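PDB 3CJX: ChrR-like cupin domain-containing protein from Ralstonia eutropha, which is of unknown function but adopts a cupin-like beta-barrel fold related to the cupin domain of the anti-sigma factor ChrR. Local coordinates for residues L10-D14 against L153-A157; F50-L56 against Q99-R104. All blocks are in the same frame, centred on the assembly; numbering follows the deposited sequence.

Contact 1: residues L10-D14 against L153-A157. With GOL (glycerol), chain J.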
loop_
_atom_site.group_PDB
_atom_site.type_symbol
_atom_site.label_atom_id
_atom_site.label_comp_id
_atom_site.label_asym_id
_atom_site.label_seq_id
_atom_site.Cartn_x
_atom_site.Cartn_y
_atom_site.Cartn_z
ATOM N N LEU A 10 8.718 10.159 19.788
ATOM C CA LEU A 10 8.342 8.910 19.162
ATOM C C LEU A 10 8.146 9.140 17.687
ATOM O O LEU A 10 7.622 10.166 17.281
ATOM C CB LEU A 10 7.028 8.383 19.741
ATOM C CG LEU A 10 7.023 7.754 21.135
ATOM C CD1 LEU A 10 5.598 7.478 21.562
ATOM C CD2 LEU A 10 7.868 6.482 21.196
ATOM N N LEU A 11 8.571 8.173 16.885
ATOM C CA LEU A 11 8.370 8.236 15.452
ATOM C C LEU A 11 6.916 7.880 15.200
ATOM O O LEU A 11 6.585 6.721 15.072
ATOM C CB LEU A 11 9.316 7.281 14.746
ATOM C CG LEU A 11 10.771 7.714 14.844
ATOM C CD1 LEU A 11 11.660 6.596 14.350
ATOM C CD2 LEU A 11 11.021 9.020 14.071
ATOM N N THR A 12 6.060 8.897 15.152
ATOM C CA THR A 12 4.620 8.715 15.025
ATOM C C THR A 12 3.994 9.561 13.918
ATOM O O THR A 12 4.399 10.709 13.681
ATOM C CB THR A 12 3.896 9.061 16.356
ATOM O OG1 THR A 12 2.505 8.746 16.238
ATOM C CG2 THR A 12 4.056 10.547 16.738
ATOM N N VAL A 13 2.984 8.984 13.268
ATOM C CA VAL A 13 2.277 9.629 12.180
ATOM C C VAL A 13 0.779 9.589 12.414
ATOM O O VAL A 13 0.223 8.517 12.557
ATOM C CB VAL A 13 2.542 8.896 10.861
ATOM C CG1 VAL A 13 1.709 9.493 9.755
ATOM C CG2 VAL A 13 4.011 8.959 10.498
ATOM N N ASP A 14 0.122 10.737 12.464
ATOM C CA ASP A 14 -1.327 10.777 12.618
ATOM C C ASP A 14 -1.957 10.853 11.224
ATOM O O ASP A 14 -1.877 11.899 10.562
ATOM C CB ASP A 14 -1.736 11.985 13.464
ATOM C CG ASP A 14 -3.249 12.121 13.616
ATOM O OD1 ASP A 14 -4.010 11.509 12.836
ATOM O OD2 ASP A 14 -3.692 12.870 14.513
ATOM N N LEU A 153 2.335 16.354 4.966
ATOM C CA LEU A 153 2.438 15.098 5.704
ATOM C C LEU A 153 3.889 14.651 5.884
ATOM O O LEU A 153 4.782 15.108 5.169
ATOM C CB LEU A 153 1.584 14.065 4.952
ATOM C CG LEU A 153 1.887 12.643 4.536
ATOM C CD1 LEU A 153 0.731 12.294 3.641
ATOM C CD2 LEU A 153 3.184 12.466 3.777
ATOM N N ARG A 154 4.105 13.785 6.874
ATOM C CA ARG A 154 5.410 13.194 7.163
ATOM C C ARG A 154 5.217 11.713 7.360
ATOM O O ARG A 154 4.166 11.298 7.836
ATOM C CB ARG A 154 5.995 13.707 8.472
ATOM C CG ARG A 154 6.191 15.196 8.580
ATOM C CD ARG A 154 6.954 15.524 9.870
ATOM N NE ARG A 154 6.262 15.022 11.064
ATOM C CZ ARG A 154 6.786 14.985 12.292
ATOM N NH1 ARG A 154 8.030 15.408 12.531
ATOM N NH2 ARG A 154 6.060 14.502 13.295
ATOM N N TYR A 155 6.235 10.929 7.017
ATOM C CA TYR A 155 6.211 9.479 7.214
ATOM C C TYR A 155 7.611 9.014 7.663
ATOM O O TYR A 155 8.565 9.784 7.648
ATOM C CB TYR A 155 5.718 8.750 5.947
ATOM C CG TYR A 155 6.646 8.880 4.760
ATOM C CD1 TYR A 155 6.529 9.951 3.884
ATOM C CD2 TYR A 155 7.645 7.937 4.521
ATOM C CE1 TYR A 155 7.374 10.089 2.806
ATOM C CE2 TYR A 155 8.503 8.064 3.439
ATOM C CZ TYR A 155 8.362 9.150 2.586
ATOM O OH TYR A 155 9.205 9.330 1.518
ATOM N N ILE A 156 7.722 7.758 8.074
ATOM C CA ILE A 156 8.986 7.223 8.550
ATOM C C ILE A 156 9.693 6.482 7.419
ATOM O O ILE A 156 9.058 5.723 6.680
ATOM C CB ILE A 156 8.771 6.255 9.711
ATOM C CG1 ILE A 156 7.909 6.900 10.789
ATOM C CG2 ILE A 156 10.113 5.790 10.261
ATOM C CD1 ILE A 156 8.450 8.166 11.290
ATOM N N ALA A 157 11.003 6.705 7.291
ATOM C CA ALA A 157 11.790 6.091 6.240
ATOM C C ALA A 157 13.117 5.600 6.783
ATOM O O ALA A 157 13.722 6.248 7.616
ATOM C CB ALA A 157 12.023 7.087 5.116
HETATM C C1 GOL J . 2.671 13.817 12.774
HETATM O O1 GOL J . 1.731 13.290 13.692
HETATM C C2 GOL J . 2.029 14.247 11.459
HETATM O O2 GOL J . 0.857 14.969 11.774
HETATM C C3 GOL J . 1.714 13.051 10.537
HETATM O O3 GOL J . 2.143 13.218 9.190
#
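A glycerol, probably taken up from the crystallisation liquor, supplies the polar link between these two pieces of backbone, which share no direct hydrogen bond. It accepts from D14 N through O1 (3.3 Å) and from R154 N through O3 (3.1 Å), while GOL O3 donates in turn to R154 O (3.1 Å). The direct contact is largely apolar and small, burying 244 Å² in all. V13 points toward 153-157 and lays CG2 against the backbone, 3.5 Å from R154 O and 4.0 Å from Y155 CA. I156 turns toward 10-14 and reaches L11, with L11 CB 3.7 Å from I156 CD1. The touching parts, CA 11 to 13 and CA 154 to 156, run 134° apart, and CA atoms come no closer than the 6.3 Å between V13 CA and Y155 CA, too far for strand pairing. Y155 instead faces away, packing on V142 and I146 of helix 135-148 and hydrogen-bonding D143 through its hydroxyl. I156 pairs through its backbone with L35 and M37 of strand 30-38, and V13 also touches F33 there. The N-terminal arm thus lies as irregular chain against the start of strand 156-157 and its lead-in, at the margin of the cupin-like fold's mixed sheet.

Contact 2: residues F50-L56 against Q99-R104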
loop_
_atom_site.group_PDB
_atom_site.type_symbol
_atom_site.label_atom_id
_atom_site.label_comp_id
_atom_site.label_asym_id
_atom_site.label_seq_id
_atom_site.Cartn_x
_atom_site.Cartn_y
_atom_site.Cartn_z
ATOM N N PHE A 50 -9.539 3.053 -0.805
ATOM C CA PHE A 50 -9.986 2.666 -2.125
ATOM C C PHE A 50 -11.408 3.070 -2.470
ATOM O O PHE A 50 -12.329 2.896 -1.674
ATOM C CB PHE A 50 -9.884 1.171 -2.266
ATOM C CG PHE A 50 -8.497 0.643 -2.133
ATOM C CD1 PHE A 50 -7.648 0.631 -3.221
ATOM C CD2 PHE A 50 -8.070 0.103 -0.946
ATOM C CE1 PHE A 50 -6.389 0.117 -3.118
ATOM C CE2 PHE A 50 -6.797 -0.414 -0.827
ATOM C CZ PHE A 50 -5.954 -0.407 -1.917
ATOM N N ALA A 51 -11.563 3.585 -3.684
ATOM C CA ALA A 51 -12.839 3.999 -4.202
ATOM C C ALA A 51 -13.598 2.761 -4.651
ATOM O O ALA A 51 -12.982 1.729 -4.936
ATOM C CB ALA A 51 -12.620 4.937 -5.385
ATOM N N PRO A 52 -14.936 2.846 -4.706
ATOM C CA PRO A 52 -15.716 1.720 -5.205
ATOM C C PRO A 52 -15.476 1.433 -6.681
ATOM O O PRO A 52 -15.079 2.311 -7.426
ATOM C CB PRO A 52 -17.162 2.198 -5.044
ATOM C CG PRO A 52 -17.121 3.322 -4.078
ATOM C CD PRO A 52 -15.796 3.965 -4.277
ATOM N N GLY A 53 -15.721 0.197 -7.088
ATOM C CA GLY A 53 -15.618 -0.212 -8.478
ATOM C C GLY A 53 -14.228 -0.393 -9.063
ATOM O O GLY A 53 -14.058 -0.343 -10.282
ATOM N N LEU A 54 -13.229 -0.612 -8.229
ATOM C CA LEU A 54 -11.879 -0.776 -8.755
ATOM C C LEU A 54 -11.500 -2.217 -8.988
ATOM O O LEU A 54 -11.934 -3.113 -8.282
ATOM C CB LEU A 54 -10.828 -0.175 -7.832
ATOM C CG LEU A 54 -10.902 1.331 -7.597
ATOM C CD1 LEU A 54 -9.668 1.729 -6.807
ATOM C CD2 LEU A 54 -11.017 2.130 -8.918
ATOM N N THR A 55 -10.701 -2.408 -10.025
ATOM C CA THR A 55 -10.110 -3.685 -10.369
ATOM C C THR A 55 -8.659 -3.391 -10.704
ATOM O O THR A 55 -8.353 -2.880 -11.764
ATOM C CB THR A 55 -10.794 -4.321 -11.554
ATOM O OG1 THR A 55 -12.100 -4.710 -11.153
ATOM C CG2 THR A 55 -10.036 -5.550 -12.009
ATOM N N LEU A 56 -7.772 -3.672 -9.774
ATOM C CA LEU A 56 -6.356 -3.409 -9.986
ATOM C C LEU A 56 -5.735 -4.505 -10.834
ATOM O O LEU A 56 -6.370 -5.526 -11.100
ATOM C CB LEU A 56 -5.637 -3.287 -8.643
ATOM C CG LEU A 56 -6.137 -2.152 -7.757
ATOM C CD1 LEU A 56 -5.455 -2.263 -6.410
ATOM C CD2 LEU A 56 -5.913 -0.794 -8.421
ATOM N N GLN A 99 -5.798 -10.629 -7.707
ATOM C CA GLN A 99 -6.288 -9.366 -8.253
ATOM C C GLN A 99 -7.322 -8.690 -7.344
ATOM O O GLN A 99 -8.425 -9.197 -7.164
ATOM C CB GLN A 99 -6.905 -9.619 -9.625
ATOM C CG GLN A 99 -7.525 -8.390 -10.227
ATOM C CD GLN A 99 -7.958 -8.585 -11.643
ATOM O OE1 GLN A 99 -8.634 -9.561 -11.984
ATOM N NE2 GLN A 99 -7.594 -7.629 -12.488
ATOM N N PHE A 100 -6.953 -7.517 -6.844
ATOM C CA PHE A 100 -7.753 -6.717 -5.923
ATOM C C PHE A 100 -8.949 -6.097 -6.651
ATOM O O PHE A 100 -8.813 -5.583 -7.760
ATOM C CB PHE A 100 -6.853 -5.612 -5.324
ATOM C CG PHE A 100 -7.493 -4.787 -4.246
ATOM C CD1 PHE A 100 -8.182 -3.618 -4.559
ATOM C CD2 PHE A 100 -7.358 -5.140 -2.915
ATOM C CE1 PHE A 100 -8.754 -2.843 -3.569
ATOM C CE2 PHE A 100 -7.928 -4.378 -1.912
ATOM C CZ PHE A 100 -8.620 -3.228 -2.227
ATOM N N ASN A 101 -10.113 -6.163 -6.020
ATOM C CA ASN A 101 -11.314 -5.554 -6.542
ATOM C C ASN A 101 -12.097 -4.902 -5.414
ATOM O O ASN A 101 -12.162 -5.466 -4.313
ATOM C CB ASN A 101 -12.267 -6.601 -7.130
ATOM C CG ASN A 101 -11.710 -7.324 -8.342
ATOM O OD1 ASN A 101 -11.839 -6.854 -9.476
ATOM N ND2 ASN A 101 -11.189 -8.523 -8.117
ATOM N N THR A 102 -12.665 -3.723 -5.677
ATOM C CA THR A 102 -13.641 -3.133 -4.771
ATOM C C THR A 102 -14.925 -3.207 -5.565
ATOM O O THR A 102 -14.989 -2.677 -6.673
ATOM C CB THR A 102 -13.385 -1.669 -4.349
ATOM O OG1 THR A 102 -13.100 -0.855 -5.492
ATOM C CG2 THR A 102 -12.254 -1.586 -3.342
ATOM N N PRO A 103 -15.944 -3.880 -5.023
ATOM C CA PRO A 103 -17.231 -3.934 -5.730
ATOM C C PRO A 103 -17.787 -2.566 -6.085
ATOM O O PRO A 103 -17.656 -1.633 -5.293
ATOM C CB PRO A 103 -18.177 -4.573 -4.703
ATOM C CG PRO A 103 -17.293 -5.315 -3.760
ATOM C CD PRO A 103 -15.975 -4.607 -3.735
ATOM N N ARG A 104 -18.437 -2.458 -7.244
ATOM C CA ARG A 104 -19.090 -1.202 -7.630
ATOM C C ARG A 104 -20.166 -0.790 -6.625
ATOM O O ARG A 104 -20.453 0.399 -6.471
ATOM C CB ARG A 104 -19.758 -1.315 -8.994
ATOM C CG ARG A 104 -20.176 0.047 -9.529
ATOM C CD ARG A 104 -20.648 0.040 -10.975
ATOM N NE ARG A 104 -21.905 -0.673 -11.197
ATOM C CZ ARG A 104 -22.491 -0.793 -12.388
ATOM N NH1 ARG A 104 -21.944 -0.259 -13.480
ATOM N NH2 ARG A 104 -23.629 -1.458 -12.488
#
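Backbone hydrogen bonds set the register of this antiparallel pairing: L56 N donates to F100 O (3.0 Å) and T102 N to L54 O (2.8 Å), bracketing the single beta bridge of T55 with N101, and a weak hydrogen bond runs from G53 N to P103 O (3.2 Å). Two CA-H...O contacts, from N101 CA to L54 O (3.1 Å) and from T55 CA to F100 O (3.5 Å), add to the close approach. Side chains extend the polar network. T102 OG1 donates to A51 O (2.6 Å) and accepts from L54 N (2.8 Å), so one hydroxyl ties together the A51-L54 turn. T55 OG1 donates to N101 OD1 (2.7 Å), and Q99 NE2 to L56 O (2.8 Å); the other amide ends, N101 ND2 and Q99 OE1, both bond to T77. Apolar contacts gather about F100. Its ring meets that of F50 obliquely, with centroids 4.4 Å apart, planes at 38°, and F100 CZ over one F50 face; L56 CD1 lies 3.6 Å from F100 CD1, and W74 stacks on the F100 ring. T102 CG2 packs on F50 CB at 3.8 Å. The chain thus leaves strand 43-50 of one sheet, turns, and pairs with the end of strand 97-101 before entering strand 58-61 of the other, a connection between the two sheets of the cupin-like beta barrel.

Overall arrangement
The two contacts lie on opposite sides of the chain's centre, with about 28 Å between their own centres and about 15 Å between nearest atoms, and do not touch. Contact 1 is a surface contact involving the chain's two terminal regions; contact 2 is partly buried and joins the end of strand 43-50 and the link that follows it to the end of strand 97-101, strands of different sheets. In sequence, contact 2 falls entirely between the halves of contact 1. Strand 30-38 is met by both: V13 and I156 lean on its F33 and F36, whereas F50, L54 and L56 touch its T30. Their chemistry differs accordingly, sparse aliphatic packing against dense hydrogen bonding beside an aromatic pair.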